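Local coordinates for protein ATP12 ATPase (Paracoccus denitrificans, PDB 2P4X) that probably acts as a chaperone of the ATP12 family, which assists assembly of the F1 part of ATP synthase, at residues 121-126 and 187-192. Residues are numbered along the deposited sequence; the frame is centred on the assembly and turned at random.
Sequences DPLIDW and RGRIDA
The aliphatic chain of R189 slides along the indole of W126, the two side chains running past one another in opposite directions, and the pair illustrates how an arginine can offer methylenes to a ring and its charged end to water. R189 CG lies over one face, in CH-pi contact 3.6 Å from the centroid of the W126 five-membered ring and only 5° off the normal. R189 CD touches the same face nearer the rim, 3.5 Å from W126 CD1. With CG anti to the backbone N (chi1 170°) and a bend at chi2, the R189 chain follows the indole back toward the helix. Its guanidinium is turned 82° from the ring plane, so the two do not stack flat. A water in the guanidinium plane accepts from R189 NH2 at 3.0 Å and donates to P122 O at 2.6 Å; this carbonyl also takes the helical bond from W126 N. At the indole edge, R187 CD approaches W126 CZ2 at 3.7 Å. L123 CD2 meets R189 CG across the contact, and L123 CD1 lies 4.3 Å from I190 CD1. In this mostly helical fold, helix 110-130 thus packs against the connection between helices 179-186 and 192-199. That connection begins with a Schellman motif, in which G188 ends the first helix with positive phi, and finishes at D191, the N-cap residue of the next. Without the indole, as with an alanine at W126, the R189 methylenes would probably lose their platform and the arginine be freer to swing off its water bridge. Farther out, R187 NH1 forms a salt bridge with E157, and both L123 and I190 also rest on A184 of helix 179-186.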
# COMPACT_ATOMS: atom_id res chain seq x y z
N ASP A 121 -0.25 -3.29 -20.65
CA ASP A 121 -1.35 -2.80 -21.48
C ASP A 121 -2.73 -3.18 -20.92
O ASP A 121 -3.65 -2.39 -20.99
CB ASP A 121 -1.21 -3.28 -22.92
CG ASP A 121 -0.09 -2.58 -23.66
OD1 ASP A 121 0.38 -1.52 -23.19
OD2 ASP A 121 0.32 -3.08 -24.74
N PRO A 122 -2.88 -4.41 -20.39
CA PRO A 122 -4.20 -4.79 -19.84
C PRO A 122 -4.58 -3.90 -18.63
O PRO A 122 -5.76 -3.66 -18.37
CB PRO A 122 -3.99 -6.25 -19.43
CG PRO A 122 -2.93 -6.72 -20.38
CD PRO A 122 -1.98 -5.57 -20.42
N LEU A 123 -3.58 -3.42 -17.89
CA LEU A 123 -3.87 -2.56 -16.75
C LEU A 123 -4.16 -1.14 -17.21
O LEU A 123 -4.97 -0.44 -16.60
CB LEU A 123 -2.72 -2.58 -15.73
CG LEU A 123 -2.80 -3.75 -14.76
CD1 LEU A 123 -1.49 -3.86 -14.00
CD2 LEU A 123 -3.97 -3.55 -13.77
N ILE A 124 -3.49 -0.71 -18.27
CA ILE A 124 -3.76 0.63 -18.79
C ILE A 124 -5.19 0.60 -19.34
O ILE A 124 -5.93 1.56 -19.21
CB ILE A 124 -2.79 0.99 -19.96
CG1 ILE A 124 -1.39 1.26 -19.40
CG2 ILE A 124 -3.30 2.23 -20.73
CD1 ILE A 124 -1.32 2.46 -18.48
N ASP A 125 -5.57 -0.52 -19.96
CA ASP A 125 -6.92 -0.67 -20.52
C ASP A 125 -7.95 -0.64 -19.41
O ASP A 125 -8.98 0.04 -19.50
CB ASP A 125 -7.04 -1.99 -21.28
CG ASP A 125 -6.21 -2.01 -22.56
OD1 ASP A 125 -5.93 -0.91 -23.10
OD2 ASP A 125 -5.84 -3.12 -23.02
N TRP A 126 -7.67 -1.40 -18.36
CA TRP A 126 -8.55 -1.48 -17.20
C TRP A 126 -8.76 -0.07 -16.65
O TRP A 126 -9.89 0.30 -16.31
CB TRP A 126 -7.92 -2.37 -16.12
CG TRP A 126 -8.63 -2.28 -14.81
CD1 TRP A 126 -9.80 -2.89 -14.48
CD2 TRP A 126 -8.25 -1.48 -13.69
NE1 TRP A 126 -10.18 -2.51 -13.21
CE2 TRP A 126 -9.25 -1.64 -12.70
CE3 TRP A 126 -7.16 -0.63 -13.42
CZ2 TRP A 126 -9.19 -0.99 -11.46
CZ3 TRP A 126 -7.10 0.01 -12.20
CH2 TRP A 126 -8.12 -0.17 -11.23
N ARG A 187 -8.92 -2.17 -5.70
CA ARG A 187 -10.17 -2.41 -6.40
C ARG A 187 -10.35 -3.89 -6.73
O ARG A 187 -11.37 -4.29 -7.30
CB ARG A 187 -10.27 -1.56 -7.67
CG ARG A 187 -10.91 -0.20 -7.43
CD ARG A 187 -11.21 0.50 -8.75
NE ARG A 187 -12.32 1.46 -8.69
CZ ARG A 187 -12.32 2.58 -7.98
NH1 ARG A 187 -11.28 2.91 -7.22
NH2 ARG A 187 -13.37 3.39 -8.03
N GLY A 188 -9.36 -4.71 -6.39
CA GLY A 188 -9.48 -6.13 -6.64
C GLY A 188 -9.19 -6.60 -8.05
O GLY A 188 -9.41 -7.76 -8.37
N ARG A 189 -8.68 -5.72 -8.91
CA ARG A 189 -8.36 -6.13 -10.27
C ARG A 189 -7.12 -7.04 -10.25
O ARG A 189 -7.01 -7.94 -11.09
CB ARG A 189 -8.15 -4.89 -11.14
CG ARG A 189 -7.58 -5.14 -12.54
CD ARG A 189 -8.51 -5.97 -13.41
NE ARG A 189 -7.95 -6.17 -14.75
CZ ARG A 189 -6.97 -7.01 -15.03
NH1 ARG A 189 -6.43 -7.75 -14.07
NH2 ARG A 189 -6.50 -7.09 -16.27
N ILE A 190 -6.20 -6.82 -9.31
CA ILE A 190 -5.03 -7.68 -9.16
C ILE A 190 -4.69 -7.79 -7.66
O ILE A 190 -5.19 -7.01 -6.89
CB ILE A 190 -3.78 -7.13 -9.91
CG1 ILE A 190 -3.43 -5.73 -9.41
CG2 ILE A 190 -4.02 -7.13 -11.42
CD1 ILE A 190 -2.13 -5.20 -10.01
N ASP A 191 -3.86 -8.74 -7.25
CA ASP A 191 -3.52 -8.77 -5.83
C ASP A 191 -2.11 -8.17 -5.67
O ASP A 191 -1.43 -7.88 -6.65
CB ASP A 191 -3.60 -10.19 -5.25
CG ASP A 191 -2.68 -11.18 -5.94
OD1 ASP A 191 -1.83 -10.78 -6.76
OD2 ASP A 191 -2.81 -12.38 -5.63
N ALA A 192 -1.68 -7.99 -4.44
CA ALA A 192 -0.40 -7.35 -4.21
C ALA A 192 0.78 -8.11 -4.82
O ALA A 192 1.68 -7.50 -5.40
CB ALA A 192 -0.20 -7.14 -2.71
O HOH W 1 -7.66 -5.44 -18.46